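PDB 4XJW: sialidase B from Streptococcus pneumoniae serotype 4, which cleaves terminal sialic acid residues from oligosaccharides, glycoproteins and glycolipids and is an intramolecular trans-sialidase. Local coordinates for residues A[99-113]-A[176-190]. The protein carries 1 engineered substitution. Numbering follows the deposited sequence.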
loop_
_atom_site.group_PDB
_atom_site.type_symbol
_atom_site.label_atom_id
_atom_site.label_comp_id
_atom_site.label_asym_id
_atom_site.label_seq_id
_atom_site.Cartn_x
_atom_site.Cartn_y
_atom_site.Cartn_z
ATOM N N HIS A 99 -19.567 -3.239 6.126
ATOM C CA HIS A 99 -19.020 -2.024 6.718
ATOM C C HIS A 99 -20.018 -1.574 7.777
ATOM O O HIS A 99 -21.216 -1.498 7.498
ATOM C CB HIS A 99 -18.836 -0.958 5.630
ATOM C CG HIS A 99 -18.318 0.358 6.128
ATOM N ND1 HIS A 99 -17.069 0.509 6.690
ATOM C CD2 HIS A 99 -18.871 1.592 6.102
ATOM C CE1 HIS A 99 -16.886 1.778 7.017
ATOM N NE2 HIS A 99 -17.965 2.455 6.668
ATOM N N LYS A 100 -19.527 -1.331 8.992
ATOM C CA LYS A 100 -20.362 -0.863 10.103
ATOM C C LYS A 100 -21.607 -1.723 10.324
ATOM O O LYS A 100 -22.704 -1.203 10.567
ATOM C CB LYS A 100 -20.754 0.595 9.902
ATOM C CG LYS A 100 -19.580 1.554 9.971
ATOM C CD LYS A 100 -20.024 2.973 9.675
ATOM C CE LYS A 100 -18.858 3.928 9.795
ATOM N NZ LYS A 100 -19.276 5.346 9.589
ATOM N N GLY A 101 -21.423 -3.035 10.217
ATOM C CA GLY A 101 -22.484 -3.994 10.484
ATOM C C GLY A 101 -23.536 -4.150 9.401
ATOM O O GLY A 101 -24.587 -4.746 9.645
ATOM N N GLN A 102 -23.267 -3.629 8.206
ATOM C CA GLN A 102 -24.220 -3.724 7.101
ATOM C C GLN A 102 -23.519 -4.176 5.830
ATOM O O GLN A 102 -22.390 -3.768 5.563
ATOM C CB GLN A 102 -24.903 -2.374 6.829
ATOM C CG GLN A 102 -25.769 -1.835 7.963
ATOM C CD GLN A 102 -26.520 -0.570 7.572
ATOM O OE1 GLN A 102 -26.088 0.541 7.878
ATOM N NE2 GLN A 102 -27.649 -0.735 6.892
ATOM N N ALA A 103 -24.187 -5.009 5.039
ATOM C CA ALA A 103 -23.661 -5.374 3.728
ATOM C C ALA A 103 -23.460 -4.133 2.856
ATOM O O ALA A 103 -24.323 -3.244 2.801
ATOM C CB ALA A 103 -24.588 -6.368 3.036
ATOM N N VAL A 104 -22.312 -4.080 2.179
ATOM C CA VAL A 104 -21.971 -2.972 1.291
ATOM C C VAL A 104 -22.606 -3.141 -0.076
ATOM O O VAL A 104 -22.592 -4.232 -0.641
ATOM C CB VAL A 104 -20.439 -2.854 1.123
ATOM C CG1 VAL A 104 -20.071 -1.912 -0.041
ATOM C CG2 VAL A 104 -19.802 -2.387 2.425
ATOM N N GLU A 105 -23.166 -2.058 -0.607
ATOM C CA GLU A 105 -23.654 -2.074 -1.972
ATOM C C GLU A 105 -22.498 -1.776 -2.906
ATOM O O GLU A 105 -22.085 -0.629 -3.040
ATOM C CB GLU A 105 -24.768 -1.050 -2.179
ATOM C CG GLU A 105 -25.211 -0.979 -3.637
ATOM C CD GLU A 105 -26.529 -0.254 -3.819
ATOM O OE1 GLU A 105 -26.518 0.872 -4.353
ATOM O OE2 GLU A 105 -27.574 -0.824 -3.437
ATOM N N ASN A 106 -21.962 -2.821 -3.529
ATOM C CA ASN A 106 -20.928 -2.647 -4.539
ATOM C C ASN A 106 -21.524 -2.195 -5.846
ATOM O O ASN A 106 -22.614 -2.637 -6.220
ATOM C CB ASN A 106 -20.190 -3.956 -4.798
ATOM C CG ASN A 106 -19.479 -4.479 -3.573
ATOM O OD1 ASN A 106 -18.377 -4.027 -3.233
ATOM N ND2 ASN A 106 -20.105 -5.429 -2.895
ATOM N N THR A 107 -20.811 -1.319 -6.542
ATOM C CA THR A 107 -21.280 -0.824 -7.828
ATOM C C THR A 107 -20.349 -1.350 -8.905
ATOM O O THR A 107 -19.181 -0.946 -8.990
ATOM C CB THR A 107 -21.322 0.721 -7.880
ATOM O OG1 THR A 107 -22.137 1.221 -6.809
ATOM C CG2 THR A 107 -21.904 1.214 -9.218
ATOM N N LEU A 108 -20.868 -2.255 -9.727
ATOM C CA LEU A 108 -20.065 -2.893 -10.760
ATOM C C LEU A 108 -20.479 -2.347 -12.127
ATOM O O LEU A 108 -21.659 -2.239 -12.420
ATOM C CB LEU A 108 -20.230 -4.410 -10.670
ATOM C CG LEU A 108 -19.501 -5.269 -11.700
ATOM C CD1 LEU A 108 -19.123 -6.625 -11.110
ATOM C CD2 LEU A 108 -20.347 -5.476 -12.966
ATOM N N VAL A 109 -19.502 -1.982 -12.949
ATOM C CA VAL A 109 -19.772 -1.563 -14.324
ATOM C C VAL A 109 -18.860 -2.340 -15.266
ATOM O O VAL A 109 -17.634 -2.240 -15.170
ATOM C CB VAL A 109 -19.504 -0.065 -14.528
ATOM C CG1 VAL A 109 -19.812 0.338 -15.980
ATOM C CG2 VAL A 109 -20.344 0.756 -13.564
ATOM N N PHE A 110 -19.447 -3.096 -16.191
ATOM C CA PHE A 110 -18.645 -3.864 -17.130
ATOM C C PHE A 110 -18.923 -3.368 -18.534
ATOM O O PHE A 110 -20.077 -3.317 -18.957
ATOM C CB PHE A 110 -18.946 -5.354 -17.036
ATOM C CG PHE A 110 -18.180 -6.175 -18.038
ATOM C CD1 PHE A 110 -16.813 -6.341 -17.905
ATOM C CD2 PHE A 110 -18.831 -6.760 -19.119
ATOM C CE1 PHE A 110 -16.089 -7.086 -18.825
ATOM C CE2 PHE A 110 -18.123 -7.510 -20.047
ATOM C CZ PHE A 110 -16.747 -7.676 -19.896
ATOM N N VAL A 111 -17.867 -2.970 -19.234
ATOM C CA VAL A 111 -18.006 -2.432 -20.585
ATOM C C VAL A 111 -17.395 -3.393 -21.617
ATOM O O VAL A 111 -16.214 -3.755 -21.539
ATOM C CB VAL A 111 -17.361 -1.035 -20.690
ATOM C CG1 VAL A 111 -17.546 -0.483 -22.092
ATOM C CG2 VAL A 111 -17.983 -0.088 -19.659
ATOM N N SER A 112 -18.216 -3.815 -22.579
ATOM C CA SER A 112 -17.790 -4.692 -23.663
ATOM C C SER A 112 -17.817 -3.884 -24.965
ATOM O O SER A 112 -18.884 -3.621 -25.521
ATOM C CB SER A 112 -18.727 -5.907 -23.737
ATOM O OG SER A 112 -18.336 -6.829 -24.730
ATOM N N ASP A 113 -16.636 -3.493 -25.436
ATOM C CA ASP A 113 -16.501 -2.474 -26.474
ATOM C C ASP A 113 -15.990 -3.076 -27.778
ATOM O O ASP A 113 -14.797 -3.356 -27.923
ATOM C CB ASP A 113 -15.539 -1.385 -25.984
ATOM C CG ASP A 113 -15.485 -0.177 -26.905
ATOM O OD1 ASP A 113 -16.019 -0.247 -28.029
ATOM O OD2 ASP A 113 -14.892 0.840 -26.494
ATOM N N ALA A 176 -21.190 0.656 -25.500
ATOM C CA ALA A 176 -20.036 0.711 -24.604
ATOM C C ALA A 176 -19.947 2.134 -24.091
ATOM O O ALA A 176 -19.514 3.031 -24.822
ATOM C CB ALA A 176 -18.773 0.339 -25.348
ATOM N N ILE A 177 -20.375 2.365 -22.852
ATOM C CA ILE A 177 -20.332 3.726 -22.321
ATOM C C ILE A 177 -18.896 4.163 -22.035
ATOM O O ILE A 177 -18.041 3.350 -21.662
ATOM C CB ILE A 177 -21.227 3.930 -21.071
ATOM C CG1 ILE A 177 -20.661 3.211 -19.848
ATOM C CG2 ILE A 177 -22.680 3.523 -21.362
ATOM C CD1 ILE A 177 -21.370 3.593 -18.558
ATOM N N SER A 178 -18.636 5.452 -22.225
ATOM C CA SER A 178 -17.295 6.005 -22.078
ATOM C C SER A 178 -16.854 6.034 -20.626
ATOM O O SER A 178 -17.679 5.974 -19.711
ATOM C CB SER A 178 -17.248 7.430 -22.621
ATOM O OG SER A 178 -18.025 8.295 -21.809
ATOM N N ASP A 179 -15.543 6.136 -20.426
ATOM C CA ASP A 179 -14.974 6.288 -19.091
ATOM C C ASP A 179 -15.606 7.487 -18.379
ATOM O O ASP A 179 -15.931 7.412 -17.193
ATOM C CB ASP A 179 -13.455 6.450 -19.184
ATOM C CG ASP A 179 -12.762 6.254 -17.846
ATOM O OD1 ASP A 179 -12.656 5.091 -17.397
ATOM O OD2 ASP A 179 -12.318 7.259 -17.253
ATOM N N GLN A 180 -15.795 8.579 -19.117
ATOM C CA GLN A 180 -16.468 9.767 -18.593
ATOM C C GLN A 180 -17.870 9.428 -18.094
ATOM O O GLN A 180 -18.252 9.798 -16.978
ATOM C CB GLN A 180 -16.549 10.851 -19.673
ATOM C CG GLN A 180 -17.279 12.117 -19.239
ATOM C CD GLN A 180 -17.014 13.296 -20.165
ATOM O OE1 GLN A 180 -16.267 13.182 -21.140
ATOM N NE2 GLN A 180 -17.622 14.438 -19.859
ATOM N N GLU A 181 -18.633 8.715 -18.918
ATOM C CA GLU A 181 -19.977 8.305 -18.522
ATOM C C GLU A 181 -19.938 7.438 -17.264
ATOM O O GLU A 181 -20.711 7.666 -16.329
ATOM C CB GLU A 181 -20.700 7.583 -19.665
ATOM C CG GLU A 181 -21.302 8.515 -20.721
ATOM C CD GLU A 181 -21.879 7.758 -21.909
ATOM O OE1 GLU A 181 -21.118 7.023 -22.572
ATOM O OE2 GLU A 181 -23.088 7.897 -22.173
ATOM N N VAL A 182 -19.028 6.464 -17.240
ATOM C CA VAL A 182 -18.865 5.590 -16.079
ATOM C C VAL A 182 -18.676 6.395 -14.794
ATOM O O VAL A 182 -19.254 6.071 -13.760
ATOM C CB VAL A 182 -17.667 4.624 -16.260
ATOM C CG1 VAL A 182 -17.447 3.793 -15.004
ATOM C CG2 VAL A 182 -17.881 3.720 -17.469
ATOM N N SER A 183 -17.891 7.466 -14.865
ATOM C CA SER A 183 -17.597 8.252 -13.666
ATOM C C SER A 183 -18.810 9.010 -13.120
ATOM O O SER A 183 -18.759 9.527 -12.004
ATOM C CB SER A 183 -16.427 9.212 -13.902
ATOM O OG SER A 183 -16.805 10.285 -14.745
ATOM N N THR A 184 -19.895 9.067 -13.890
ATOM C CA THR A 184 -21.115 9.749 -13.450
ATOM C C THR A 184 -22.096 8.814 -12.748
ATOM O O THR A 184 -23.102 9.262 -12.198
ATOM C CB THR A 184 -21.861 10.401 -14.631
ATOM O OG1 THR A 184 -22.522 9.389 -15.405
ATOM C CG2 THR A 184 -20.899 11.179 -15.507
ATOM N N ILE A 185 -21.816 7.512 -12.776
ATOM C CA ILE A 185 -22.704 6.560 -12.125
ATOM C C ILE A 185 -22.551 6.688 -10.616
ATOM O O ILE A 185 -21.447 6.550 -10.084
ATOM C CB ILE A 185 -22.431 5.120 -12.573
ATOM C CG1 ILE A 185 -22.707 4.976 -14.072
ATOM C CG2 ILE A 185 -23.276 4.142 -11.760
ATOM C CD1 ILE A 185 -22.264 3.661 -14.669
ATOM N N PRO A 186 -23.660 6.970 -9.917
ATOM C CA PRO A 186 -23.555 7.192 -8.472
ATOM C C PRO A 186 -23.073 5.943 -7.730
ATOM O O PRO A 186 -23.489 4.829 -8.050
ATOM C CB PRO A 186 -24.978 7.590 -8.057
ATOM C CG PRO A 186 -25.866 7.246 -9.214
ATOM C CD PRO A 186 -25.017 7.215 -10.441
ATOM N N LEU A 187 -22.172 6.151 -6.775
ATOM C CA LEU A 187 -21.574 5.067 -6.008
ATOM C C LEU A 187 -22.130 5.019 -4.591
ATOM O O LEU A 187 -22.738 5.982 -4.117
ATOM C CB LEU A 187 -20.053 5.236 -5.957
ATOM C CG LEU A 187 -19.339 5.308 -7.309
ATOM C CD1 LEU A 187 -17.894 5.694 -7.141
ATOM C CD2 LEU A 187 -19.425 3.964 -8.036
ATOM N N SER A 188 -21.895 3.904 -3.908
ATOM C CA SER A 188 -22.297 3.757 -2.513
ATOM C C SER A 188 -21.111 3.213 -1.736
ATOM O O SER A 188 -21.249 2.261 -0.965
ATOM C CB SER A 188 -23.481 2.797 -2.397
ATOM O OG SER A 188 -24.556 3.204 -3.230
ATOM N N ASN A 189 -19.945 3.819 -1.959
ATOM C CA ASN A 189 -18.704 3.313 -1.391
ATOM C C ASN A 189 -18.570 3.582 0.102
ATOM O O ASN A 189 -18.902 4.674 0.577
ATOM C CB ASN A 189 -17.492 3.927 -2.094
ATOM C CG ASN A 189 -17.323 3.444 -3.512
ATOM O OD1 ASN A 189 -18.004 2.527 -3.964
ATOM N ND2 ASN A 189 -16.403 4.064 -4.223
ATOM N N PRO A 190 -18.037 2.606 0.851
ATOM C CA PRO A 190 -17.777 2.794 2.282
ATOM C C PRO A 190 -16.408 3.415 2.553
ATOM O O PRO A 190 -16.067 3.667 3.716
ATOM C CB PRO A 190 -17.796 1.363 2.817
ATOM C CG PRO A 190 -17.255 0.553 1.667
ATOM C CD PRO A 190 -17.799 1.214 0.427
HETATM O O HOH W 1 -20.615 1.439 -4.393
HETATM O O HOH W 2 -22.939 0.509 0.635
#
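In the concanavalin-like N-terminal beta-sandwich domain of this sialidase, Thr107, Val109 and Val111 of strand 102-113 meet the short helix 179-182 and the chain on either side of it, on the sheet face away from Leu108 and Phe110, which pack on strands 118-123 and 74-80. Val109 splits its two methyls: CG2 meets Ile185 CD1 tip to tip at 3.7 Å, while CG1 lies 4.2 Å from Val182 CG2, the two side chains running in opposite directions. With its CG1 anti to the backbone N (chi1 -179°), Val111 sets that methyl 3.6 Å from Ala176 CB, and its CG2 faces Ile177. A capping box opens the helix: Ser178 OG accepts from Glu181 N, and Glu181 OE1 takes Ser178 N on its anti side at 3.0 Å. Further along, Leu187 CD2 lies across Thr107 CB, whereas Thr107 OG1 and Pro186 O both bond to Lys37 NZ of the adjacent strand 32-39. Two waters join the backbones where direct pairing is absent. One accepts from Ser188 N at 2.8 Å and bonds to Thr107 OG1, with Glu105 O and Asn189 OD1 also within its reach; the other accepts from Glu105 N and donates to Ser188 O. Beside the waters, the extended Glu105 chain brings OE1 3.2 Å from Ser188 OG, a hydrogen bond left unsettled because the hydroxyl has another acceptor within reach. Pro190 fits between Val104 and His99, touching Val104 CG1 through CD, and both Pro190 and Val104 also touch Trp96. The His99 imidazole is sandwiched, Lys100 CG over the centre of one face and, on the opposite face, Pro190 CB in a CH-pi contact 3.7 Å from the ring centroid, 25° off the normal.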